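Local atomic coordinates of 47 KDA membrane antigen (Treponema pallidum, PDB entry 1O75), a protein that binds penicillin and shows zinc-dependent carboxypeptidase activity on synthetic depsipeptides, and may thereby lower peptidoglycan cross-linking in this spirochaete. Residues Ala22-Gln27 and Ser199-Ser204; Gln66-Val71 and Met155-Val160; Asp211-Thr216 and Lys236-Ser241; Asn254-Arg259 and Ile318-Arg323; Gly277-Ala282 and Phe302-Gly307. The protein carries 2 engineered substitutions. All coordinates share one frame; numbering follows the deposited sequence.

Contact 1: Ala22-Gln27 and Ser199-Ser204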
# COMPACT_ATOMS: atom_id res chain seq x y z
N ALA B 22 26.58 -9.86 20.16
CA ALA B 22 27.33 -10.22 21.37
C ALA B 22 27.87 -8.98 22.08
O ALA B 22 27.63 -8.77 23.27
CB ALA B 22 28.49 -11.14 21.01
N GLY B 23 28.60 -8.15 21.35
CA GLY B 23 29.15 -6.95 21.95
C GLY B 23 28.12 -5.89 22.33
O GLY B 23 28.36 -5.11 23.26
N GLU B 24 27.00 -5.84 21.60
CA GLU B 24 25.96 -4.84 21.86
C GLU B 24 25.21 -5.14 23.14
O GLU B 24 24.73 -4.23 23.79
CB GLU B 24 24.92 -4.81 20.73
CG GLU B 24 25.47 -4.49 19.34
CD GLU B 24 26.24 -3.19 19.30
OE1 GLU B 24 25.84 -2.23 20.00
OE2 GLU B 24 27.26 -3.12 18.57
N LEU B 25 25.06 -6.42 23.46
CA LEU B 25 24.31 -6.81 24.65
C LEU B 25 25.24 -7.24 25.80
O LEU B 25 24.76 -7.66 26.86
CB LEU B 25 23.34 -7.95 24.30
CG LEU B 25 22.39 -7.66 23.10
CD1 LEU B 25 21.62 -8.91 22.76
CD2 LEU B 25 21.44 -6.52 23.47
N GLY B 26 26.55 -7.12 25.60
CA GLY B 26 27.50 -7.52 26.62
C GLY B 26 27.38 -9.01 26.91
O GLY B 26 27.40 -9.42 28.07
N GLN B 27 27.26 -9.83 25.88
CA GLN B 27 27.14 -11.28 26.05
C GLN B 27 28.23 -11.95 25.21
O GLN B 27 29.22 -11.31 24.85
CB GLN B 27 25.76 -11.75 25.56
CG GLN B 27 24.57 -11.21 26.36
CD GLN B 27 24.53 -11.76 27.77
OE1 GLN B 27 25.08 -12.84 28.04
NE2 GLN B 27 23.86 -11.03 28.67
N SER B 199 33.58 -5.63 19.48
CA SER B 199 33.04 -4.77 20.52
C SER B 199 31.68 -4.17 20.16
O SER B 199 31.22 -4.27 19.02
CB SER B 199 33.99 -3.61 20.75
OG SER B 199 33.82 -2.64 19.74
N ALA B 200 31.08 -3.50 21.15
CA ALA B 200 29.84 -2.79 20.94
C ALA B 200 30.22 -1.68 19.98
O ALA B 200 31.36 -1.21 19.99
CB ALA B 200 29.33 -2.16 22.27
N ARG B 201 29.26 -1.24 19.16
CA ARG B 201 29.49 -0.20 18.18
C ARG B 201 29.66 1.16 18.83
O ARG B 201 29.10 1.44 19.89
CB ARG B 201 28.29 -0.14 17.20
CG ARG B 201 26.94 0.23 17.88
CD ARG B 201 25.73 -0.11 16.96
NE ARG B 201 25.70 0.74 15.77
CZ ARG B 201 25.09 1.91 15.72
NH1 ARG B 201 24.44 2.36 16.79
NH2 ARG B 201 25.13 2.64 14.61
N LYS B 202 30.44 2.03 18.19
CA LYS B 202 30.63 3.36 18.70
C LYS B 202 29.70 4.28 17.91
O LYS B 202 29.69 4.25 16.69
CB LYS B 202 32.09 3.79 18.50
CG LYS B 202 32.41 5.18 19.00
CD LYS B 202 33.92 5.37 19.09
CE LYS B 202 34.27 6.84 19.12
NZ LYS B 202 33.42 7.58 20.11
N VAL B 203 28.92 5.10 18.60
CA VAL B 203 28.01 6.01 17.94
C VAL B 203 28.70 7.34 17.64
O VAL B 203 29.42 7.87 18.49
CB VAL B 203 26.77 6.32 18.82
CG1 VAL B 203 25.90 7.37 18.15
CG2 VAL B 203 25.96 5.03 19.08
N SER B 204 28.48 7.87 16.45
CA SER B 204 29.05 9.17 16.07
C SER B 204 27.92 10.15 15.84
O SER B 204 26.87 9.79 15.29
CB SER B 204 29.88 9.06 14.79
OG SER B 204 30.11 10.36 14.27
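Glu24 carries this contact with its carboxylate. Its CG stands anti to the carbonyl carbon (chi1 -59°), and a second bend at chi2 folds the chain so that the carboxylate reaches the backbone of Ser199-Ser204. OE2 receives the amide of Arg201, N to OE2 2.8 Å, on the syn lone pair; the bond is bent, 142° at the hydrogen. The same carboxylate lies against the aliphatic stem of that arginine: Arg201 CG is 3.4 Å from each of Glu24 OE1 and OE2. Arg201 holds CG in the crowded position between its own N and carbonyl carbon (chi1 63°), which sets the stem in front of the two carboxylate oxygens while the guanidinium, turned off at chi3, leaves to form a salt bridge with Asp324. The two side chains therefore cross obliquely without an ion pair, Glu24 OE2 remaining 5.0 Å from Arg201 NE; the salt-bridge partner of OE2 is Lys190, which also bonds Ser199 O. In the fold, the last turn of helix 17-25 meets the extended chain that follows strand 197-198, and Gly26, with positive phi, is the first residue to leave the helical conformation. Gly23 and Ala200 are the nearest CA pair, 4.3 Å apart; Gly23, without a side chain, lets the helix backbone lie close against Ser199 and Ala200. Ala200 CB in turn abuts Gly23 O at 3.3 Å.

Contact 2: Gln66-Val71 and Met155-Val160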
# COMPACT_ATOMS: atom_id res chain seq x y z
N GLN B 66 19.29 -9.92 -0.11
CA GLN B 66 20.56 -10.31 -0.75
C GLN B 66 21.55 -9.18 -0.83
O GLN B 66 22.75 -9.41 -1.02
CB GLN B 66 20.30 -10.86 -2.17
CG GLN B 66 20.10 -9.77 -3.23
CD GLN B 66 19.82 -10.37 -4.61
OE1 GLN B 66 20.22 -11.48 -4.89
NE2 GLN B 66 19.12 -9.62 -5.46
N PHE B 67 21.08 -7.95 -0.71
CA PHE B 67 21.99 -6.83 -0.80
C PHE B 67 22.86 -6.59 0.44
O PHE B 67 24.08 -6.46 0.33
CB PHE B 67 21.20 -5.58 -1.15
CG PHE B 67 20.52 -5.67 -2.49
CD1 PHE B 67 21.25 -5.46 -3.66
CD2 PHE B 67 19.17 -6.01 -2.58
CE1 PHE B 67 20.65 -5.59 -4.92
CE2 PHE B 67 18.55 -6.15 -3.84
CZ PHE B 67 19.30 -5.94 -5.01
N GLN B 68 22.23 -6.53 1.61
CA GLN B 68 22.96 -6.25 2.85
C GLN B 68 23.21 -7.46 3.74
O GLN B 68 24.03 -7.39 4.66
CB GLN B 68 22.18 -5.21 3.68
CG GLN B 68 22.34 -3.78 3.19
CD GLN B 68 23.59 -3.15 3.71
OE1 GLN B 68 24.61 -3.11 2.88
NE2 GLN B 68 23.66 -2.72 4.87
N TYR B 69 22.51 -8.56 3.48
CA TYR B 69 22.63 -9.76 4.32
C TYR B 69 23.24 -10.98 3.64
O TYR B 69 23.22 -11.09 2.41
CB TYR B 69 21.24 -10.12 4.85
CG TYR B 69 20.56 -8.96 5.57
CD1 TYR B 69 20.80 -8.71 6.93
CD2 TYR B 69 19.72 -8.08 4.88
CE1 TYR B 69 20.22 -7.59 7.59
CE2 TYR B 69 19.14 -6.97 5.53
CZ TYR B 69 19.40 -6.73 6.88
OH TYR B 69 18.87 -5.63 7.49
N ALA B 70 23.76 -11.90 4.46
CA ALA B 70 24.36 -13.16 4.00
C ALA B 70 23.16 -14.09 3.90
O ALA B 70 22.64 -14.57 4.91
CB ALA B 70 25.38 -13.69 5.02
N VAL B 71 22.72 -14.35 2.67
CA VAL B 71 21.52 -15.15 2.46
C VAL B 71 21.71 -16.42 1.65
O VAL B 71 22.49 -16.44 0.70
CB VAL B 71 20.47 -14.30 1.69
CG1 VAL B 71 19.20 -15.15 1.40
CG2 VAL B 71 20.16 -13.03 2.47
N MET B 155 24.87 -9.91 8.65
CA MET B 155 25.10 -8.75 7.81
C MET B 155 26.43 -8.79 7.08
O MET B 155 27.48 -9.07 7.66
CB MET B 155 24.97 -7.49 8.68
CG MET B 155 23.56 -7.32 9.27
SD MET B 155 23.61 -6.41 10.82
CE MET B 155 23.91 -7.81 11.94
N LYS B 156 26.39 -8.50 5.78
CA LYS B 156 27.61 -8.53 4.97
C LYS B 156 28.53 -7.36 5.22
O LYS B 156 29.75 -7.53 5.17
CB LYS B 156 27.27 -8.60 3.46
CG LYS B 156 26.64 -9.91 3.02
CD LYS B 156 26.56 -10.00 1.48
CE LYS B 156 25.68 -8.92 0.90
NZ LYS B 156 25.67 -8.90 -0.62
N PHE B 157 27.96 -6.19 5.49
CA PHE B 157 28.74 -4.97 5.69
C PHE B 157 28.63 -4.27 7.06
O PHE B 157 27.82 -3.37 7.27
CB PHE B 157 28.41 -3.96 4.58
CG PHE B 157 28.43 -4.55 3.19
CD1 PHE B 157 29.63 -4.98 2.62
CD2 PHE B 157 27.25 -4.72 2.48
CE1 PHE B 157 29.64 -5.59 1.35
CE2 PHE B 157 27.25 -5.33 1.20
CZ PHE B 157 28.45 -5.76 0.64
N VAL B 158 29.48 -4.69 7.99
CA VAL B 158 29.53 -4.10 9.31
C VAL B 158 30.82 -3.27 9.38
O VAL B 158 31.90 -3.81 9.15
CB VAL B 158 29.60 -5.19 10.41
CG1 VAL B 158 29.75 -4.52 11.79
CG2 VAL B 158 28.34 -6.08 10.36
N PRO B 159 30.73 -1.96 9.68
CA PRO B 159 31.96 -1.17 9.74
C PRO B 159 32.81 -1.59 10.94
O PRO B 159 32.35 -1.58 12.09
CB PRO B 159 31.45 0.26 9.84
CG PRO B 159 30.15 0.11 10.58
CD PRO B 159 29.55 -1.13 9.96
N VAL B 160 34.06 -1.97 10.67
CA VAL B 160 34.94 -2.41 11.75
C VAL B 160 36.33 -1.78 11.76
O VAL B 160 36.80 -1.22 10.75
CB VAL B 160 35.12 -3.95 11.75
CG1 VAL B 160 33.80 -4.64 12.10
CG2 VAL B 160 35.63 -4.43 10.38
O HOH W 1 25.39 -5.31 5.86
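A single antiparallel beta bridge, the non-hydrogen-bonded pair Tyr69-Met155, joins the start of strand 69-85 to strand 143-163 where the latter turns a corner at Lys156, within the large mixed sheet of the N-terminal part. Gln68 O is the main acceptor: Lys156 N reaches it at 2.8 Å and 166°, from 28° above the carbonyl plane. A water also donates to Gln68 O and accepts from Phe157 N, thus spanning the corner. Lys156 points its CB toward Gln66-Val71 and runs extended over the Tyr69 carbonyl until chi3 (-62°) bends it. The ammonium then meets Gln66 O, NZ to O 3.0 Å in the carbonyl plane, and is also bonded to Ser108; Phe67 O lies 3.0 Å from Lys156 CE. Carbonyl and hydroxyl oxygens gather round the ammonium, which would be expected to favour its protonated form. Phe157 brings its ring edge to two oxygens, with Gln68 OE1 3.1 Å from Phe157 CD2 and near the ring plane, while Lys156 CB covers the centre of one ring face. Gln68 bends at chi2 to bring that amide oxygen across. Tyr69 and Met155 run side by side in the same direction, Tyr69 CE1 lying 3.7 Å from Met155 CG. Beyond them, Tyr17 and Tyr20 of helix 17-25 touch Met155, Tyr12 of strand 8-16 packs on Phe157, and strand 255-262 meets Gln68, Tyr69 and Met155.

Contact 3: Asp211-Thr216 and Lys236-Ser241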
# COMPACT_ATOMS: atom_id res chain seq x y z
N ASP B 211 21.06 12.37 5.95
CA ASP B 211 20.53 11.77 7.18
C ASP B 211 19.00 11.79 7.24
O ASP B 211 18.36 12.76 6.84
CB ASP B 211 21.07 12.48 8.44
CG ASP B 211 22.51 12.12 8.75
OD1 ASP B 211 22.96 11.01 8.41
OD2 ASP B 211 23.19 12.96 9.36
N LEU B 212 18.44 10.71 7.77
CA LEU B 212 17.00 10.58 7.95
C LEU B 212 16.62 10.74 9.42
O LEU B 212 17.42 10.46 10.31
CB LEU B 212 16.52 9.19 7.52
CG LEU B 212 16.86 8.64 6.14
CD1 LEU B 212 15.86 7.57 5.78
CD2 LEU B 212 16.84 9.74 5.13
N VAL B 213 15.38 11.16 9.65
CA VAL B 213 14.82 11.31 10.97
C VAL B 213 13.39 10.76 10.88
O VAL B 213 12.88 10.48 9.78
CB VAL B 213 14.76 12.80 11.42
CG1 VAL B 213 16.18 13.34 11.58
CG2 VAL B 213 13.97 13.63 10.42
N VAL B 214 12.75 10.61 12.03
CA VAL B 214 11.40 10.10 12.09
C VAL B 214 10.41 11.12 11.54
O VAL B 214 10.49 12.30 11.87
CB VAL B 214 10.98 9.78 13.55
CG1 VAL B 214 9.49 9.43 13.61
CG2 VAL B 214 11.84 8.65 14.11
N ASP B 215 9.47 10.68 10.71
CA ASP B 215 8.43 11.59 10.22
C ASP B 215 7.27 11.33 11.19
O ASP B 215 6.84 12.22 11.92
CB ASP B 215 8.06 11.24 8.77
CG ASP B 215 6.99 12.16 8.20
OD1 ASP B 215 6.48 13.03 8.93
OD2 ASP B 215 6.66 12.00 7.00
N THR B 216 6.78 10.10 11.20
CA THR B 216 5.71 9.68 12.12
C THR B 216 5.92 8.21 12.45
O THR B 216 6.67 7.51 11.75
CB THR B 216 4.30 9.79 11.51
OG1 THR B 216 4.22 8.95 10.35
CG2 THR B 216 3.97 11.23 11.14
N LYS B 236 11.73 10.68 7.01
CA LYS B 236 11.87 11.89 6.19
C LYS B 236 13.32 12.36 6.34
O LYS B 236 14.07 11.83 7.16
CB LYS B 236 10.87 12.99 6.60
CG LYS B 236 11.10 13.61 7.97
CD LYS B 236 10.01 14.64 8.30
CE LYS B 236 10.34 15.40 9.59
NZ LYS B 236 9.27 16.38 9.91
N ARG B 237 13.71 13.33 5.54
CA ARG B 237 15.08 13.81 5.59
C ARG B 237 15.26 14.74 6.78
O ARG B 237 14.31 15.41 7.22
CB ARG B 237 15.44 14.53 4.29
CG ARG B 237 16.87 14.23 3.83
CD ARG B 237 17.11 14.70 2.39
NE ARG B 237 16.96 16.15 2.27
CZ ARG B 237 16.98 16.81 1.12
NH1 ARG B 237 17.16 16.14 -0.02
NH2 ARG B 237 16.82 18.13 1.10
N ALA B 238 16.49 14.78 7.29
CA ALA B 238 16.82 15.60 8.46
C ALA B 238 16.35 17.05 8.33
O ALA B 238 15.90 17.64 9.32
CB ALA B 238 18.34 15.54 8.75
N ASP B 239 16.42 17.62 7.13
CA ASP B 239 15.99 19.01 6.95
C ASP B 239 14.47 19.16 6.85
O ASP B 239 13.98 20.25 6.58
CB ASP B 239 16.66 19.64 5.73
CG ASP B 239 16.23 18.99 4.41
OD1 ASP B 239 15.50 17.96 4.42
OD2 ASP B 239 16.64 19.51 3.35
N GLY B 240 13.73 18.09 7.07
CA GLY B 240 12.27 18.19 6.99
C GLY B 240 11.69 17.81 5.64
O GLY B 240 10.48 17.61 5.52
N SER B 241 12.53 17.71 4.61
CA SER B 241 12.07 17.35 3.27
C SER B 241 11.57 15.91 3.19
O SER B 241 12.06 15.04 3.89
CB SER B 241 13.20 17.48 2.24
OG SER B 241 13.57 18.82 2.07
O HOH W 2 6.86 14.86 10.72
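Two antiparallel bridges set the register between Asp211-Thr216 and Lys236-Ser241: Leu212 with Arg237, non-hydrogen-bonded, and Val213 with Lys236, hydrogen-bonded. The latter pair exchanges two nearly axial bonds, Val213 N to Lys236 O at 2.9 Å and Lys236 N to Val213 O at 3.0 Å. Beyond Arg237, Ala238 N donates to Asp211 O at 2.8 Å as the chain enters a type I turn from Arg237 to Gly240. Lys236, with CG in the crowded position (chi1 68°) and the rest extended, lies between two neighbours: its CG is 3.8 Å from Val213 CG2, and its CD passes Asp215 CG at about a right angle. Lys236 NZ and Asp215 OD1, 4.5 Å apart, do not form a salt bridge; one water connects them. In the turn, Arg237 grips Asp239 side-on, NH2 to OD2 2.6 Å on the syn lone pair and nearly straight at 173°, while NE meets OD1 from above the carboxylate plane. Asp239 OD1 also accepts Ser241 N, an Asx turn. Val213 CG1 packs on Ala238 CA at 3.9 Å. Asp215 and Thr216 both face Met234, a classic beta bulge in the hairpin of strands 212-220 and 229-237, at the edge of a four-stranded sheet.

Contact 4: Asn254-Arg259 and Ile318-Arg323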
# COMPACT_ATOMS: atom_id res chain seq x y z
N ASN B 254 21.40 0.33 2.75
CA ASN B 254 22.49 0.46 3.73
C ASN B 254 22.02 0.08 5.14
O ASN B 254 22.79 0.11 6.11
CB ASN B 254 23.04 1.88 3.69
CG ASN B 254 23.99 2.07 2.53
OD1 ASN B 254 25.06 1.48 2.50
ND2 ASN B 254 23.57 2.86 1.55
N PHE B 255 20.74 -0.28 5.24
CA PHE B 255 20.17 -0.67 6.53
C PHE B 255 20.72 -1.98 7.05
O PHE B 255 20.80 -2.98 6.33
CB PHE B 255 18.65 -0.81 6.41
CG PHE B 255 17.99 -1.31 7.67
CD1 PHE B 255 17.67 -0.42 8.71
CD2 PHE B 255 17.66 -2.66 7.81
CE1 PHE B 255 17.02 -0.88 9.86
CE2 PHE B 255 17.00 -3.13 8.96
CZ PHE B 255 16.68 -2.22 9.99
N ASN B 256 21.06 -2.00 8.33
CA ASN B 256 21.56 -3.22 8.93
C ASN B 256 20.62 -3.85 9.96
O ASN B 256 20.18 -4.99 9.79
CB ASN B 256 22.90 -2.95 9.62
CG ASN B 256 24.09 -3.11 8.70
OD1 ASN B 256 24.05 -3.93 7.80
ND2 ASN B 256 25.16 -2.35 8.94
N THR B 257 20.31 -3.11 11.02
CA THR B 257 19.51 -3.72 12.08
C THR B 257 18.83 -2.70 13.00
O THR B 257 18.89 -1.48 12.76
CB THR B 257 20.44 -4.69 12.86
OG1 THR B 257 19.68 -5.51 13.75
CG2 THR B 257 21.53 -3.89 13.64
N VAL B 258 18.16 -3.21 14.04
CA VAL B 258 17.46 -2.36 15.00
C VAL B 258 17.69 -2.85 16.42
O VAL B 258 17.63 -4.05 16.70
CB VAL B 258 15.91 -2.38 14.81
CG1 VAL B 258 15.27 -1.21 15.60
CG2 VAL B 258 15.56 -2.30 13.37
N ARG B 259 17.94 -1.91 17.32
CA ARG B 259 18.11 -2.24 18.73
C ARG B 259 16.81 -1.88 19.43
O ARG B 259 16.23 -0.82 19.17
CB ARG B 259 19.24 -1.43 19.34
CG ARG B 259 19.48 -1.77 20.84
CD ARG B 259 20.40 -0.71 21.47
NE ARG B 259 20.67 -1.00 22.88
CZ ARG B 259 21.76 -1.62 23.31
NH1 ARG B 259 22.69 -2.00 22.44
NH2 ARG B 259 21.94 -1.84 24.61
N ILE B 318 19.76 1.18 12.69
CA ILE B 318 21.18 1.23 12.40
C ILE B 318 21.46 0.95 10.92
O ILE B 318 21.13 -0.12 10.40
CB ILE B 318 21.90 0.21 13.29
CG1 ILE B 318 21.68 0.61 14.77
CG2 ILE B 318 23.37 0.15 12.93
CD1 ILE B 318 22.03 -0.49 15.74
N ALA B 319 22.08 1.92 10.26
CA ALA B 319 22.36 1.83 8.82
C ALA B 319 23.72 2.45 8.50
O ALA B 319 24.06 3.48 9.04
CB ALA B 319 21.25 2.56 8.04
N ASN B 320 24.46 1.82 7.60
CA ASN B 320 25.80 2.30 7.21
C ASN B 320 25.78 3.69 6.61
O ASN B 320 25.03 3.96 5.69
CB ASN B 320 26.45 1.33 6.21
CG ASN B 320 26.83 0.03 6.82
OD1 ASN B 320 27.09 0.05 8.13
ND2 ASN B 320 26.90 -1.00 6.14
N GLY B 321 26.60 4.58 7.18
CA GLY B 321 26.72 5.92 6.66
C GLY B 321 25.65 6.90 7.07
O GLY B 321 25.69 8.06 6.65
N TYR B 322 24.70 6.44 7.88
CA TYR B 322 23.62 7.29 8.34
C TYR B 322 23.61 7.46 9.85
O TYR B 322 24.01 6.56 10.60
CB TYR B 322 22.25 6.72 7.94
CG TYR B 322 21.94 6.78 6.46
CD1 TYR B 322 22.41 5.80 5.59
CD2 TYR B 322 21.19 7.83 5.93
CE1 TYR B 322 22.13 5.85 4.21
CE2 TYR B 322 20.90 7.90 4.55
CZ TYR B 322 21.38 6.90 3.70
OH TYR B 322 21.10 6.95 2.35
N ARG B 323 23.13 8.61 10.29
CA ARG B 323 23.02 8.89 11.71
C ARG B 323 21.95 7.91 12.23
O ARG B 323 21.03 7.54 11.48
CB ARG B 323 22.56 10.34 11.90
CG ARG B 323 22.65 10.88 13.32
CD ARG B 323 22.66 12.41 13.33
NE ARG B 323 21.37 12.99 12.95
CZ ARG B 323 21.20 13.89 11.99
NH1 ARG B 323 22.24 14.33 11.30
NH2 ARG B 323 19.99 14.38 11.73
O HOH W 3 26.07 -0.84 3.35
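The Phe255 ring has Thr257 N 3.8 Å above one face, offset toward the rim, and Val258 CG2 in plane at its edge; Trp286 meets it with the planes almost perpendicular. The Tyr322 ring offers its edge to Asn254 CB, stacks on His210 and meets Tyr251 edge-to-face. Among the amides, Asn256 and Asn320 are turned 84° apart, with Asn256 ND2 3.2 Å from Asn320 OD1. Asn254 and Asn320 cross at about a right angle, and a water donating to Asn254 OD1 and accepting from Asn320 ND2 ties them. Phe157 O also takes Asn320 ND2, whereas Asn254 ND2 goes to Asp250 O. The backbone is antiparallel, with a non-hydrogen-bonded pair Phe255-Ala319 and a hydrogen-bonded pair Thr257-Ile318. Between them the register slips by one: Asn256 and Thr257 both face Ile318, a classic beta bulge. Thr257 CG2, in the crowded position, runs beside Ile318 CD1 at 4.0 Å. Asn320 N, entering the type II turn from Ala319 to Tyr322, closes on Asn254 O at 2.8 Å. Ile318 O is gripped twice, by Asn256 N at 2.8 Å in the carbonyl plane and by Thr257 N at 3.2 Å on a lone pair, so this buried oxygen is well satisfied, and the paired donors would be expected to polarise its carbonyl.

Contact 5: Gly277-Ala282 and Phe302-Gly307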
# COMPACT_ATOMS: atom_id res chain seq x y z
N GLY B 277 18.43 -7.45 20.81
CA GLY B 277 18.94 -7.36 19.45
C GLY B 277 17.81 -7.91 18.59
O GLY B 277 16.87 -8.51 19.13
N THR B 278 17.89 -7.73 17.28
CA THR B 278 16.85 -8.21 16.37
C THR B 278 17.47 -8.84 15.13
O THR B 278 18.66 -8.69 14.86
CB THR B 278 15.96 -7.06 15.88
OG1 THR B 278 16.78 -6.11 15.17
CG2 THR B 278 15.23 -6.37 17.07
N LYS B 279 16.63 -9.54 14.37
CA LYS B 279 17.08 -10.19 13.14
C LYS B 279 16.14 -9.72 12.04
O LYS B 279 14.92 -9.74 12.21
CB LYS B 279 17.02 -11.71 13.30
CG LYS B 279 17.98 -12.19 14.36
CD LYS B 279 18.14 -13.70 14.37
CE LYS B 279 16.89 -14.40 14.83
NZ LYS B 279 17.15 -15.88 15.03
N HIS B 280 16.69 -9.29 10.92
CA HIS B 280 15.82 -8.78 9.86
C HIS B 280 14.91 -9.88 9.31
O HIS B 280 15.26 -11.05 9.36
CB HIS B 280 16.64 -8.16 8.73
CG HIS B 280 15.82 -7.32 7.81
ND1 HIS B 280 15.11 -6.23 8.25
CD2 HIS B 280 15.57 -7.44 6.49
CE1 HIS B 280 14.45 -5.70 7.24
NE2 HIS B 280 14.71 -6.41 6.15
N SER B 281 13.75 -9.47 8.82
CA SER B 281 12.75 -10.37 8.26
C SER B 281 11.93 -10.98 9.39
O SER B 281 10.72 -10.99 9.34
CB SER B 281 13.40 -11.46 7.42
OG SER B 281 12.37 -12.19 6.78
N ALA B 282 12.59 -11.49 10.41
CA ALA B 282 11.82 -12.04 11.53
C ALA B 282 11.28 -10.91 12.41
O ALA B 282 10.12 -10.95 12.83
CB ALA B 282 12.72 -12.98 12.37
N PHE B 302 9.52 -14.78 22.33
CA PHE B 302 10.73 -15.26 21.67
C PHE B 302 11.87 -15.25 22.67
O PHE B 302 11.94 -14.37 23.53
CB PHE B 302 11.13 -14.35 20.49
CG PHE B 302 10.17 -14.41 19.31
CD1 PHE B 302 9.10 -15.30 19.27
CD2 PHE B 302 10.38 -13.57 18.21
CE1 PHE B 302 8.24 -15.36 18.15
CE2 PHE B 302 9.55 -13.61 17.10
CZ PHE B 302 8.47 -14.51 17.06
N ASP B 303 12.78 -16.21 22.57
CA ASP B 303 13.89 -16.24 23.52
C ASP B 303 14.74 -14.98 23.50
O ASP B 303 15.22 -14.54 24.55
CB ASP B 303 14.79 -17.44 23.27
CG ASP B 303 14.08 -18.77 23.51
OD1 ASP B 303 13.07 -18.81 24.24
OD2 ASP B 303 14.55 -19.78 22.95
N ARG B 304 14.94 -14.38 22.31
CA ARG B 304 15.77 -13.18 22.25
C ARG B 304 15.10 -11.96 22.86
O ARG B 304 15.73 -10.91 22.98
CB ARG B 304 16.20 -12.88 20.80
CG ARG B 304 15.07 -12.59 19.79
CD ARG B 304 15.67 -12.47 18.34
NE ARG B 304 14.60 -12.42 17.33
CZ ARG B 304 13.92 -13.49 16.91
NH1 ARG B 304 14.21 -14.69 17.37
NH2 ARG B 304 12.88 -13.34 16.08
N PHE B 305 13.83 -12.09 23.23
CA PHE B 305 13.08 -11.00 23.87
C PHE B 305 12.60 -11.40 25.28
O PHE B 305 11.68 -10.80 25.83
CB PHE B 305 11.87 -10.59 23.00
CG PHE B 305 12.25 -10.12 21.62
CD1 PHE B 305 13.26 -9.19 21.46
CD2 PHE B 305 11.61 -10.62 20.48
CE1 PHE B 305 13.65 -8.75 20.17
CE2 PHE B 305 11.97 -10.19 19.18
CZ PHE B 305 13.00 -9.26 19.03
N LYS B 306 13.25 -12.41 25.84
CA LYS B 306 12.88 -12.91 27.16
C LYS B 306 12.79 -11.78 28.19
O LYS B 306 13.75 -11.04 28.38
CB LYS B 306 13.90 -13.94 27.63
CG LYS B 306 13.50 -14.62 28.93
CD LYS B 306 14.55 -15.61 29.43
CE LYS B 306 14.19 -16.09 30.84
NZ LYS B 306 15.04 -17.24 31.28
N GLY B 307 11.62 -11.64 28.81
CA GLY B 307 11.42 -10.62 29.83
C GLY B 307 10.75 -9.37 29.31
O GLY B 307 10.40 -8.47 30.08
O HOH W 4 18.16 -9.91 22.52
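Gly277 opens the segment with its amide on a water that also donates to Arg304 O, N to water 3.0 Å, so a solvent molecule spans the two backbones. Gly277 O, by contrast, is buried with no polar partner; its closest neighbour in Phe302-Gly307 is Phe305 CE1 at 3.4 Å. Thr278 holds OG1 in the crowded position (chi1 60°), directing it to Val258 O, and sets CG2 at the edge of the Phe305 ring, 4.1 Å from CZ. Lys279 bends at chi3 (-69°) and lays CE over one face of the Arg304 guanidinium, 3.6 Å above its plane and toward the rim. The like charges approach to 3.9 Å between Lys279 NZ and Arg304 NH1; salt bridges of Lys279 to Asp46 and of Arg304 to Asp283 would be expected to offset the repulsion. Ala282 CB closes the segment 3.7 Å from Arg304 NH2. Arg304 extends from CG to NE to reach this point, and its CG lies over the centre of one Phe305 ring face. The contact packs the loop between strands 274-276 and 284-285 against the loop between 293-298 and 311-319, with Ala47 and Gly48 bonding to the backbone of the 3-10 segment and helix 60-65 touching His280 and Ser281.

How the contacts relate
From the N terminus, helix 17-25 opens the loop that contact 1 closes at Ser199-Ser204, and contact 2 nests inside it, joining strand 69-85 to 143-163. Contact 3 then closes the 212-220/229-237 hairpin. The loop of contact 4, from Asn254 to Arg323, follows in series, and contact 5 nests within it. Spatially, contact 4 lies at the junction: its segments are hydrogen-bonded to contacts 2 and 5 and hold contact 3 by the Asp211-Arg323 salt bridge. The bonds between contacts 2 and 4, among them Tyr69 OH with Asn256 O, tie the N-terminal domain to domain C, and Arg201 of contact 1 adds packing on Ile318 of contact 4.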